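C2 domain protein (Ramazzottius varieornatus, PDB 7DF2) binds calcium ions through a C2 domain and is specific to tardigrades, its role there remaining to be established. Local coordinates at residues Ala164-Glu169 with Arg185-Asn190; Phe41-Asn46 with Arg124-Arg129; Ala74-Glu79 with Lys112-Asp117. One frame throughout, in Å; residues are numbered along the deposited sequence.

Contact 1: residues Ala164-Glu169 with Arg185-Asn190; sequences AQWSPE and RYRWYN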
loop_
_atom_site.group_PDB
_atom_site.type_symbol
_atom_site.label_atom_id
_atom_site.label_comp_id
_atom_site.label_asym_id
_atom_site.label_seq_id
_atom_site.Cartn_x
_atom_site.Cartn_y
_atom_site.Cartn_z
ATOM N N ALA A 164 -3.140 4.384 -19.727
ATOM C CA ALA A 164 -3.341 3.530 -18.563
ATOM C C ALA A 164 -4.486 4.051 -17.704
ATOM O O ALA A 164 -4.521 5.235 -17.359
ATOM C CB ALA A 164 -2.059 3.457 -17.737
ATOM N N GLN A 165 -5.410 3.160 -17.336
ATOM C CA GLN A 165 -6.603 3.523 -16.584
ATOM C C GLN A 165 -6.450 3.115 -15.124
ATOM O O GLN A 165 -5.946 2.032 -14.829
ATOM C CB GLN A 165 -7.847 2.845 -17.165
ATOM C CG GLN A 165 -8.218 3.282 -18.580
ATOM C CD GLN A 165 -8.360 4.781 -18.703
ATOM O OE1 GLN A 165 -9.211 5.389 -18.054
ATOM N NE2 GLN A 165 -7.522 5.393 -19.539
ATOM N N TRP A 166 -6.908 3.979 -14.223
ATOM C CA TRP A 166 -6.959 3.633 -12.809
ATOM C C TRP A 166 -7.943 2.495 -12.575
ATOM O O TRP A 166 -9.015 2.432 -13.185
ATOM C CB TRP A 166 -7.363 4.849 -11.974
ATOM C CG TRP A 166 -6.253 5.830 -11.804
ATOM C CD1 TRP A 166 -6.104 7.020 -12.461
ATOM C CD2 TRP A 166 -5.123 5.709 -10.926
ATOM N NE1 TRP A 166 -4.942 7.642 -12.052
ATOM C CE2 TRP A 166 -4.321 6.856 -11.116
ATOM C CE3 TRP A 166 -4.698 4.733 -10.020
ATOM C CZ2 TRP A 166 -3.131 7.063 -10.414
ATOM C CZ3 TRP A 166 -3.501 4.936 -9.335
ATOM C CH2 TRP A 166 -2.744 6.098 -9.527
ATOM N N SER A 167 -7.572 1.586 -11.683
ATOM C CA SER A 167 -8.506 0.583 -11.226
ATOM C C SER A 167 -9.650 1.264 -10.477
ATOM O O SER A 167 -9.539 2.425 -10.069
ATOM C CB SER A 167 -7.805 -0.407 -10.308
ATOM O OG SER A 167 -7.570 0.238 -9.055
ATOM N N PRO A 168 -10.764 0.565 -10.272
ATOM C CA PRO A 168 -11.757 1.061 -9.319
ATOM C C PRO A 168 -11.153 1.102 -7.923
ATOM O O PRO A 168 -10.123 0.485 -7.640
ATOM C CB PRO A 168 -12.893 0.032 -9.409
ATOM C CG PRO A 168 -12.234 -1.201 -9.924
ATOM C CD PRO A 168 -11.171 -0.717 -10.873
ATOM N N GLU A 169 -11.779 1.889 -7.055
ATOM C CA GLU A 169 -11.372 1.866 -5.660
ATOM C C GLU A 169 -11.515 0.448 -5.128
ATOM O O GLU A 169 -12.494 -0.250 -5.415
ATOM C CB GLU A 169 -12.194 2.865 -4.835
ATOM C CG GLU A 169 -11.892 4.332 -5.186
ATOM C CD GLU A 169 -12.457 5.323 -4.178
ATOM O OE1 GLU A 169 -13.030 4.877 -3.171
ATOM O OE2 GLU A 169 -12.326 6.548 -4.397
ATOM N N ARG A 185 -6.292 2.387 -5.169
ATOM C CA ARG A 185 -6.402 2.249 -6.619
ATOM C C ARG A 185 -5.010 2.012 -7.172
ATOM O O ARG A 185 -4.018 2.457 -6.590
ATOM C CB ARG A 185 -6.965 3.504 -7.297
ATOM C CG ARG A 185 -8.314 3.959 -6.826
ATOM C CD ARG A 185 -8.826 5.060 -7.745
ATOM N NE ARG A 185 -7.918 6.205 -7.846
ATOM C CZ ARG A 185 -8.013 7.139 -8.790
ATOM N NH1 ARG A 185 -8.963 7.044 -9.722
ATOM N NH2 ARG A 185 -7.161 8.163 -8.813
ATOM N N TYR A 186 -4.929 1.363 -8.331
ATOM C CA TYR A 186 -3.630 1.221 -8.962
ATOM C C TYR A 186 -3.757 1.423 -10.458
ATOM O O TYR A 186 -4.841 1.309 -11.038
ATOM C CB TYR A 186 -2.992 -0.148 -8.682
ATOM C CG TYR A 186 -3.684 -1.296 -9.374
ATOM C CD1 TYR A 186 -4.760 -1.942 -8.780
ATOM C CD2 TYR A 186 -3.249 -1.751 -10.621
ATOM C CE1 TYR A 186 -5.403 -3.006 -9.415
ATOM C CE2 TYR A 186 -3.882 -2.808 -11.260
ATOM C CZ TYR A 186 -4.954 -3.431 -10.650
ATOM O OH TYR A 186 -5.577 -4.481 -11.284
ATOM N N ARG A 187 -2.619 1.788 -11.056
ATOM C CA ARG A 187 -2.398 1.812 -12.497
ATOM C C ARG A 187 -1.114 1.051 -12.791
ATOM O O ARG A 187 -0.209 0.989 -11.953
ATOM C CB ARG A 187 -2.261 3.252 -13.055
ATOM C CG ARG A 187 -3.562 3.986 -13.249
ATOM C CD ARG A 187 -3.462 5.147 -14.230
ATOM N NE ARG A 187 -2.285 5.986 -14.007
ATOM C CZ ARG A 187 -1.746 6.770 -14.939
ATOM N NH1 ARG A 187 -2.280 6.814 -16.153
ATOM N NH2 ARG A 187 -0.677 7.508 -14.665
ATOM N N TRP A 188 -1.015 0.487 -13.993
ATOM C CA TRP A 188 0.290 0.007 -14.415
ATOM C C TRP A 188 0.343 -0.027 -15.932
ATOM O O TRP A 188 -0.674 -0.232 -16.604
ATOM C CB TRP A 188 0.661 -1.362 -13.819
ATOM C CG TRP A 188 -0.293 -2.507 -14.028
ATOM C CD1 TRP A 188 -1.561 -2.468 -14.547
ATOM C CD2 TRP A 188 -0.034 -3.870 -13.704
ATOM N NE1 TRP A 188 -2.105 -3.737 -14.556
ATOM C CE2 TRP A 188 -1.181 -4.612 -14.050
ATOM C CE3 TRP A 188 1.066 -4.541 -13.166
ATOM C CZ2 TRP A 188 -1.258 -5.992 -13.867
ATOM C CZ3 TRP A 188 0.983 -5.913 -12.981
ATOM C CH2 TRP A 188 -0.169 -6.620 -13.332
ATOM N N TYR A 189 1.546 0.171 -16.450
ATOM C CA TYR A 189 1.721 0.406 -17.876
ATOM C C TYR A 189 3.173 0.186 -18.248
ATOM O O TYR A 189 4.087 0.438 -17.456
ATOM C CB TYR A 189 1.289 1.824 -18.274
ATOM C CG TYR A 189 1.793 2.908 -17.345
ATOM C CD1 TYR A 189 1.056 3.291 -16.222
ATOM C CD2 TYR A 189 2.993 3.554 -17.590
ATOM C CE1 TYR A 189 1.528 4.281 -15.364
ATOM C CE2 TYR A 189 3.464 4.541 -16.753
ATOM C CZ TYR A 189 2.722 4.907 -15.641
ATOM O OH TYR A 189 3.217 5.895 -14.826
ATOM N N ASN A 190 3.373 -0.262 -19.483
ATOM C CA ASN A 190 4.716 -0.431 -19.999
ATOM C C ASN A 190 5.398 0.919 -20.154
ATOM O O ASN A 190 4.763 1.929 -20.472
ATOM C CB ASN A 190 4.670 -1.164 -21.337
ATOM C CG ASN A 190 4.065 -2.547 -21.209
ATOM O OD1 ASN A 190 4.598 -3.396 -20.508
ATOM N ND2 ASN A 190 2.952 -2.778 -21.892
HETATM O O HOH W 1 -3.525 0.662 -15.615
HETATM O O HOH W 2 -5.516 -0.293 -13.326
HETATM O O HOH W 3 -10.966 4.802 -10.152
#

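Contact 2: residues Phe41-Asn46 with Arg124-Arg129; sequences FRIEMN and RKIAMR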
loop_
_atom_site.group_PDB
_atom_site.type_symbol
_atom_site.label_atom_id
_atom_site.label_comp_id
_atom_site.label_asym_id
_atom_site.label_seq_id
_atom_site.Cartn_x
_atom_site.Cartn_y
_atom_site.Cartn_z
ATOM N N PHE A 41 7.795 -2.045 -16.786
ATOM C CA PHE A 41 6.538 -1.355 -16.560
ATOM C C PHE A 41 6.576 -0.656 -15.207
ATOM O O PHE A 41 7.438 -0.921 -14.364
ATOM C CB PHE A 41 5.330 -2.307 -16.668
ATOM C CG PHE A 41 5.448 -3.568 -15.843
ATOM C CD1 PHE A 41 6.158 -4.665 -16.318
ATOM C CD2 PHE A 41 4.828 -3.662 -14.604
ATOM C CE1 PHE A 41 6.257 -5.836 -15.573
ATOM C CE2 PHE A 41 4.921 -4.827 -13.851
ATOM C CZ PHE A 41 5.637 -5.915 -14.332
ATOM N N ARG A 42 5.649 0.275 -15.038
ATOM C CA ARG A 42 5.565 1.122 -13.860
ATOM C C ARG A 42 4.231 0.848 -13.195
ATOM O O ARG A 42 3.226 0.647 -13.881
ATOM C CB ARG A 42 5.678 2.601 -14.251
ATOM C CG ARG A 42 5.537 3.596 -13.092
ATOM C CD ARG A 42 6.165 4.930 -13.522
ATOM N NE ARG A 42 7.606 4.783 -13.711
ATOM C CZ ARG A 42 8.355 5.595 -14.445
ATOM N NH1 ARG A 42 9.661 5.378 -14.549
ATOM N NH2 ARG A 42 7.796 6.626 -15.068
ATOM N N ILE A 43 4.232 0.787 -11.866
ATOM C CA ILE A 43 3.024 0.599 -11.073
ATOM C C ILE A 43 2.820 1.842 -10.226
ATOM O O ILE A 43 3.739 2.264 -9.519
ATOM C CB ILE A 43 3.120 -0.642 -10.165
ATOM C CG1 ILE A 43 3.413 -1.891 -10.994
ATOM C CG2 ILE A 43 1.835 -0.819 -9.336
ATOM C CD1 ILE A 43 4.843 -2.320 -10.908
ATOM N N GLU A 44 1.619 2.413 -10.287
ATOM C CA GLU A 44 1.228 3.522 -9.425
ATOM C C GLU A 44 0.215 3.017 -8.418
ATOM O O GLU A 44 -0.715 2.284 -8.778
ATOM C CB GLU A 44 0.644 4.684 -10.235
ATOM C CG GLU A 44 1.617 5.230 -11.272
ATOM C CD GLU A 44 1.049 6.420 -12.025
ATOM O OE1 GLU A 44 -0.122 6.799 -11.774
ATOM O OE2 GLU A 44 1.767 6.968 -12.879
ATOM N N MET A 45 0.414 3.384 -7.154
ATOM C CA MET A 45 -0.463 2.990 -6.061
ATOM C C MET A 45 -1.018 4.250 -5.419
ATOM O O MET A 45 -0.259 5.067 -4.883
ATOM C CB MET A 45 0.297 2.147 -5.040
ATOM C CG MET A 45 -0.436 1.899 -3.724
ATOM S SD MET A 45 0.668 0.946 -2.647
ATOM C CE MET A 45 -0.281 0.952 -1.120
ATOM N N ASN A 46 -2.332 4.419 -5.501
ATOM C CA ASN A 46 -3.029 5.582 -4.963
ATOM C C ASN A 46 -3.736 5.153 -3.685
ATOM O O ASN A 46 -4.638 4.305 -3.723
ATOM C CB ASN A 46 -4.020 6.108 -5.998
ATOM C CG ASN A 46 -4.829 7.309 -5.530
ATOM O OD1 ASN A 46 -6.014 7.418 -5.873
ATOM N ND2 ASN A 46 -4.194 8.254 -4.834
ATOM N N ARG A 124 4.132 -12.411 -10.990
ATOM C CA ARG A 124 2.753 -12.876 -11.037
ATOM C C ARG A 124 1.837 -12.135 -10.081
ATOM O O ARG A 124 0.637 -12.057 -10.339
ATOM C CB ARG A 124 2.681 -14.376 -10.718
ATOM C CG ARG A 124 3.435 -15.241 -11.712
ATOM C CD ARG A 124 3.306 -16.714 -11.382
ATOM N NE ARG A 124 4.268 -17.518 -12.133
ATOM C CZ ARG A 124 4.046 -17.998 -13.353
ATOM N NH1 ARG A 124 4.979 -18.716 -13.961
ATOM N NH2 ARG A 124 2.892 -17.757 -13.966
ATOM N N LYS A 125 2.378 -11.587 -8.995
ATOM C CA LYS A 125 1.590 -10.889 -7.986
ATOM C C LYS A 125 2.405 -9.729 -7.444
ATOM O O LYS A 125 3.580 -9.900 -7.104
ATOM C CB LYS A 125 1.217 -11.825 -6.827
ATOM C CG LYS A 125 -0.086 -12.564 -7.007
ATOM C CD LYS A 125 -0.698 -12.919 -5.668
ATOM C CE LYS A 125 0.184 -13.872 -4.904
ATOM N NZ LYS A 125 -0.575 -14.505 -3.803
ATOM N N ILE A 126 1.784 -8.558 -7.333
ATOM C CA ILE A 126 2.403 -7.403 -6.697
ATOM C C ILE A 126 1.532 -7.005 -5.516
ATOM O O ILE A 126 0.324 -6.797 -5.671
ATOM C CB ILE A 126 2.558 -6.230 -7.681
ATOM C CG1 ILE A 126 3.533 -6.607 -8.800
ATOM C CG2 ILE A 126 3.026 -4.969 -6.968
ATOM C CD1 ILE A 126 3.600 -5.586 -9.913
ATOM N N ALA A 127 2.141 -6.899 -4.346
ATOM C CA ALA A 127 1.406 -6.618 -3.117
ATOM C C ALA A 127 1.470 -5.128 -2.814
ATOM O O ALA A 127 2.551 -4.590 -2.552
ATOM C CB ALA A 127 1.972 -7.422 -1.954
ATOM N N MET A 128 0.321 -4.466 -2.854
ATOM C CA MET A 128 0.212 -3.123 -2.296
ATOM C C MET A 128 0.142 -3.267 -0.780
ATOM O O MET A 128 -0.741 -3.966 -0.269
ATOM C CB MET A 128 -1.026 -2.420 -2.844
ATOM C CG MET A 128 -0.934 -2.142 -4.337
ATOM S SD MET A 128 -2.368 -1.235 -4.938
ATOM C CE MET A 128 -3.618 -2.506 -5.043
ATOM N N ARG A 129 1.096 -2.663 -0.069
ATOM C CA ARG A 129 1.208 -2.809 1.381
ATOM C C ARG A 129 0.986 -1.453 2.033
ATOM O O ARG A 129 1.569 -0.454 1.603
ATOM C CB ARG A 129 2.580 -3.365 1.791
ATOM C CG ARG A 129 2.830 -4.802 1.358
ATOM C CD ARG A 129 4.103 -5.328 2.014
ATOM N NE ARG A 129 4.380 -6.700 1.604
ATOM C CZ ARG A 129 3.940 -7.777 2.244
ATOM N NH1 ARG A 129 3.194 -7.656 3.340
ATOM N NH2 ARG A 129 4.250 -8.983 1.789
#

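Contact 3: residues Ala74-Glu79 with Lys112-Asp117; sequences AFIDTE and KTISRD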
loop_
_atom_site.group_PDB
_atom_site.type_symbol
_atom_site.label_atom_id
_atom_site.label_comp_id
_atom_site.label_asym_id
_atom_site.label_seq_id
_atom_site.Cartn_x
_atom_site.Cartn_y
_atom_site.Cartn_z
ATOM N N ALA A 74 3.298 3.325 3.164
ATOM C CA ALA A 74 2.907 2.496 2.030
ATOM C C ALA A 74 4.126 2.042 1.237
ATOM O O ALA A 74 5.178 2.689 1.235
ATOM C CB ALA A 74 1.945 3.235 1.088
ATOM N N PHE A 75 3.956 0.917 0.542
ATOM C CA PHE A 75 5.023 0.338 -0.268
ATOM C C PHE A 75 4.409 -0.544 -1.348
ATOM O O PHE A 75 3.431 -1.250 -1.087
ATOM C CB PHE A 75 5.975 -0.471 0.623
ATOM C CG PHE A 75 7.235 -0.921 -0.073
ATOM C CD1 PHE A 75 8.317 -0.058 -0.200
ATOM C CD2 PHE A 75 7.339 -2.209 -0.580
ATOM C CE1 PHE A 75 9.485 -0.475 -0.824
ATOM C CE2 PHE A 75 8.503 -2.628 -1.207
ATOM C CZ PHE A 75 9.572 -1.755 -1.330
ATOM N N ILE A 76 4.979 -0.501 -2.556
ATOM C CA ILE A 76 4.598 -1.419 -3.628
ATOM C C ILE A 76 5.589 -2.578 -3.584
ATOM O O ILE A 76 6.775 -2.393 -3.890
ATOM C CB ILE A 76 4.619 -0.729 -5.003
ATOM C CG1 ILE A 76 3.607 0.417 -5.064
ATOM C CG2 ILE A 76 4.359 -1.735 -6.099
ATOM C CD1 ILE A 76 3.857 1.408 -6.237
ATOM N N ASP A 77 5.113 -3.772 -3.200
ATOM C CA ASP A 77 5.985 -4.931 -2.969
ATOM C C ASP A 77 5.989 -5.827 -4.209
ATOM O O ASP A 77 5.121 -6.688 -4.376
ATOM C CB ASP A 77 5.529 -5.703 -1.732
ATOM C CG ASP A 77 6.452 -6.875 -1.398
ATOM O OD1 ASP A 77 7.478 -7.064 -2.102
ATOM O OD2 ASP A 77 6.144 -7.599 -0.425
ATOM N N THR A 78 7.003 -5.662 -5.052
ATOM C CA THR A 78 7.116 -6.464 -6.261
ATOM C C THR A 78 7.878 -7.766 -6.055
ATOM O O THR A 78 7.982 -8.556 -7.001
ATOM C CB THR A 78 7.817 -5.656 -7.354
ATOM O OG1 THR A 78 9.087 -5.216 -6.860
ATOM C CG2 THR A 78 6.950 -4.443 -7.764
ATOM N N GLU A 79 8.411 -8.008 -4.861
ATOM C CA GLU A 79 9.345 -9.105 -4.630
ATOM C C GLU A 79 8.839 -10.167 -3.665
ATOM O O GLU A 79 9.079 -11.358 -3.889
ATOM C CB GLU A 79 10.681 -8.558 -4.103
ATOM C CG GLU A 79 11.305 -7.451 -4.942
ATOM C CD GLU A 79 12.614 -6.957 -4.345
ATOM O OE1 GLU A 79 13.111 -7.602 -3.400
ATOM O OE2 GLU A 79 13.148 -5.931 -4.814
ATOM N N LYS A 112 -2.823 10.184 -1.633
ATOM C CA LYS A 112 -1.410 10.269 -1.998
ATOM C C LYS A 112 -1.044 9.075 -2.870
ATOM O O LYS A 112 -1.695 8.026 -2.839
ATOM C CB LYS A 112 -0.496 10.310 -0.758
ATOM C CG LYS A 112 -0.873 11.329 0.313
ATOM C CD LYS A 112 -0.751 12.775 -0.180
ATOM C CE LYS A 112 -0.750 13.795 0.984
ATOM N NZ LYS A 112 -0.898 15.189 0.456
ATOM N N THR A 113 0.030 9.230 -3.649
ATOM C CA THR A 113 0.363 8.227 -4.654
ATOM C C THR A 113 1.861 7.963 -4.651
ATOM O O THR A 113 2.654 8.903 -4.530
ATOM C CB THR A 113 -0.091 8.701 -6.046
ATOM O OG1 THR A 113 -1.504 8.913 -6.021
ATOM C CG2 THR A 113 0.234 7.668 -7.120
ATOM N N ILE A 114 2.240 6.682 -4.763
ATOM C CA ILE A 114 3.637 6.286 -4.909
ATOM C C ILE A 114 3.752 5.405 -6.146
ATOM O O ILE A 114 2.758 4.899 -6.675
ATOM C CB ILE A 114 4.188 5.561 -3.659
ATOM C CG1 ILE A 114 3.398 4.293 -3.363
ATOM C CG2 ILE A 114 4.154 6.492 -2.427
ATOM C CD1 ILE A 114 4.033 3.453 -2.239
ATOM N N SER A 115 4.980 5.259 -6.650
ATOM C CA SER A 115 5.155 4.378 -7.797
ATOM C C SER A 115 6.470 3.614 -7.706
ATOM O O SER A 115 7.399 3.986 -6.982
ATOM C CB SER A 115 5.076 5.130 -9.135
ATOM O OG SER A 115 6.165 6.017 -9.278
ATOM N N ARG A 116 6.518 2.515 -8.459
ATOM C CA ARG A 116 7.676 1.641 -8.499
ATOM C C ARG A 116 7.683 0.918 -9.833
ATOM O O ARG A 116 6.625 0.620 -10.394
ATOM C CB ARG A 116 7.653 0.627 -7.349
ATOM C CG ARG A 116 8.919 -0.229 -7.272
ATOM C CD ARG A 116 8.856 -1.240 -6.128
ATOM N NE ARG A 116 10.096 -2.007 -6.055
ATOM C CZ ARG A 116 10.326 -2.983 -5.179
ATOM N NH1 ARG A 116 9.398 -3.313 -4.284
ATOM N NH2 ARG A 116 11.483 -3.633 -5.198
ATOM N N ASP A 117 8.884 0.623 -10.329
ATOM C CA ASP A 117 9.044 0.001 -11.634
ATOM C C ASP A 117 9.504 -1.443 -11.509
ATOM O O ASP A 117 10.192 -1.820 -10.553
ATOM C CB ASP A 117 10.066 0.749 -12.493
ATOM C CG ASP A 117 9.722 2.202 -12.688
ATOM O OD1 ASP A 117 8.561 2.579 -12.448
ATOM O OD2 ASP A 117 10.617 2.963 -13.096
HETATM O O HOH W 4 10.688 -3.988 -8.807
#

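Contact 1: residues Ala164-Glu169 with Arg185-Asn190
Loop 164-169 runs almost antiparallel to strand 185-190, their end-to-end directions 166° apart, and W166 meets R187 with CA atoms 4.9 Å apart. S167 bonds to Y186 twice, through backbone and hydroxyl: S167 N donates to Y186 O (2.8 Å), nearly in line with the carbonyl, and Y186 N donates to S167 OG (3.0 Å). That hydroxyl, lodged between its own backbone N and carbonyl carbon (chi1 74°), hands its proton to P168 O, while S167 CB rests over the Y186 ring in a CH-pi contact.

The W166 indole is sandwiched between two arginines. On one face R187 CD stands 3.5 Å from the five-membered ring centroid, practically on the ring normal. On the other the R185 guanidinium lies flat, 4.0 Å between centres and 11° between planes, a cation-pi stack; N46 takes its NE, and a water joins NH1 to S167 O, which should fix its rotation. Past the indole the R187 chain bends at its CG-CD bond, bringing NH1 to A164 O (3.0 Å) in the guanidinium plane but above that of the carbonyl; its NH2 goes to E44 and E161. A164 CB packs on Y189 CD1.

The loop runs beside strand 181-190, in one sheet of the C2 beta-sandwich, before turning into strand 170-173, and ends at E169, which pairs with R49 and touches bound glucose in the glycan pocket.

Contact 2: residues Phe41-Asn46 with Arg124-Arg129
M45 and M128 lie against each other in the tighter half of this contact, a buried meeting of strands 41-46 and 126-129. M45 is stretched out along its whole length, with CG anti to the backbone N (chi1 169°), and so reaches across far enough for SD to touch M128 CB at 3.8 Å and for CE to arrive 3.6 Å from the backbone R129 O. M128 crosses it obliquely; a bend at its last torsion (chi3 -77°) turns the methyl aside, and its SD settles 3.9 Å from M45 CG. An alanine in place of M45 would remove CG, SD and CE, and would probably open a gap beside M128 CB while taking away cover from A74 and I76, which the methionine also touches.

No hydrogen bond joins these two segments; side chains fill the space between them. Their axes stay 9.2 Å apart and cross at -29°, as expected of strands from the two facing sheets of a beta-sandwich, here the C2 fold.

Toward I126 the packing thins to what one methyl, I126 CD1, can touch: the end of I43 and the edge of the F41 ring. The two isoleucines reach for each other tip to tip, I43 CD1 to I126 CD1 at 3.6 Å, and F41 CE2 lies 4.2 Å from that same I126 CD1; W188 packs on both isoleucines. The partly exposed side of strand 41-46 is chemically quite different: E44 points away from the contact and its OE2 is hydrogen-bonded to Y189 OH, while R42 forms a salt bridge with D117. R129, too, sends its guanidinium elsewhere, to D77.

Contact 3: residues Ala74-Glu79 with Lys112-Asp117
I76 and I114 make the apolar half of the contact, lying alongside one another head to tail between strands 74-77 and 112-117. I76 CD1 presses on the neighbouring backbone, 3.6 Å from S115 CA, and also meets R116 CB. I114 CD1 lies against the backbone of strand 74-77, 3.7 Å from A74 O and 3.9 Å from A74 CB. M45 of strand 41-51 also touches I114.

The polar half belongs to R116. Its chain is fully extended from a CG set anti to the backbone N (chi1 -175°), which carries the guanidinium beyond I76 to the end of strand 74-77. There NH1 donates to I76 O at 2.8 Å, a fairly straight bond (161°) lying in both the carbonyl and the guanidinium planes. On NH2 the salt bridge goes to E79 OE2 (2.9 Å); OE2 lies in the guanidinium plane, but the bond is bent (124°) and weak as a hydrogen bond. N201 and S199 take further N-H groups of R116, so the cation is gripped from several directions.

Contacts without a hydrogen bond cover the same group. T78 OG1 sits over the centre of one guanidinium face, 3.1 Å from R116 CZ, and is linked through a water to D117 O; the F75 ring approaches NH1 obliquely.

Within the first segment, D77 OD1 accepts from E79 N (3.1 Å), an Asx turn at the end of the strand; the same oxygen also accepts from N201 ND2 and K80 N. The whole joins the end of a strand in one sheet of the C2 sandwich to edge strand 107-119 of the other.

Contact 2 is the buried one, apolar packing without hydrogen bonds between the two sheets; contacts 1 and 3 are partly buried and rely on arginines. Contacts 2 and 3 both bridge the sandwich, since strands 41-51 and 107-119 are neighbours in one sheet and 70-77 and 121-136 in the other; their centres lie about 6 Å apart. Contact 1 instead stays beside one sheet, setting a loop along strand 181-190, the other neighbour of 41-51. The chemistry follows: one guanidinium stacked on an indole, with another arginine's CH2 on its far face, in contact 1, methionine and isoleucine inside in contact 2, and in contact 3 a graded change from isoleucines to a charged strand end.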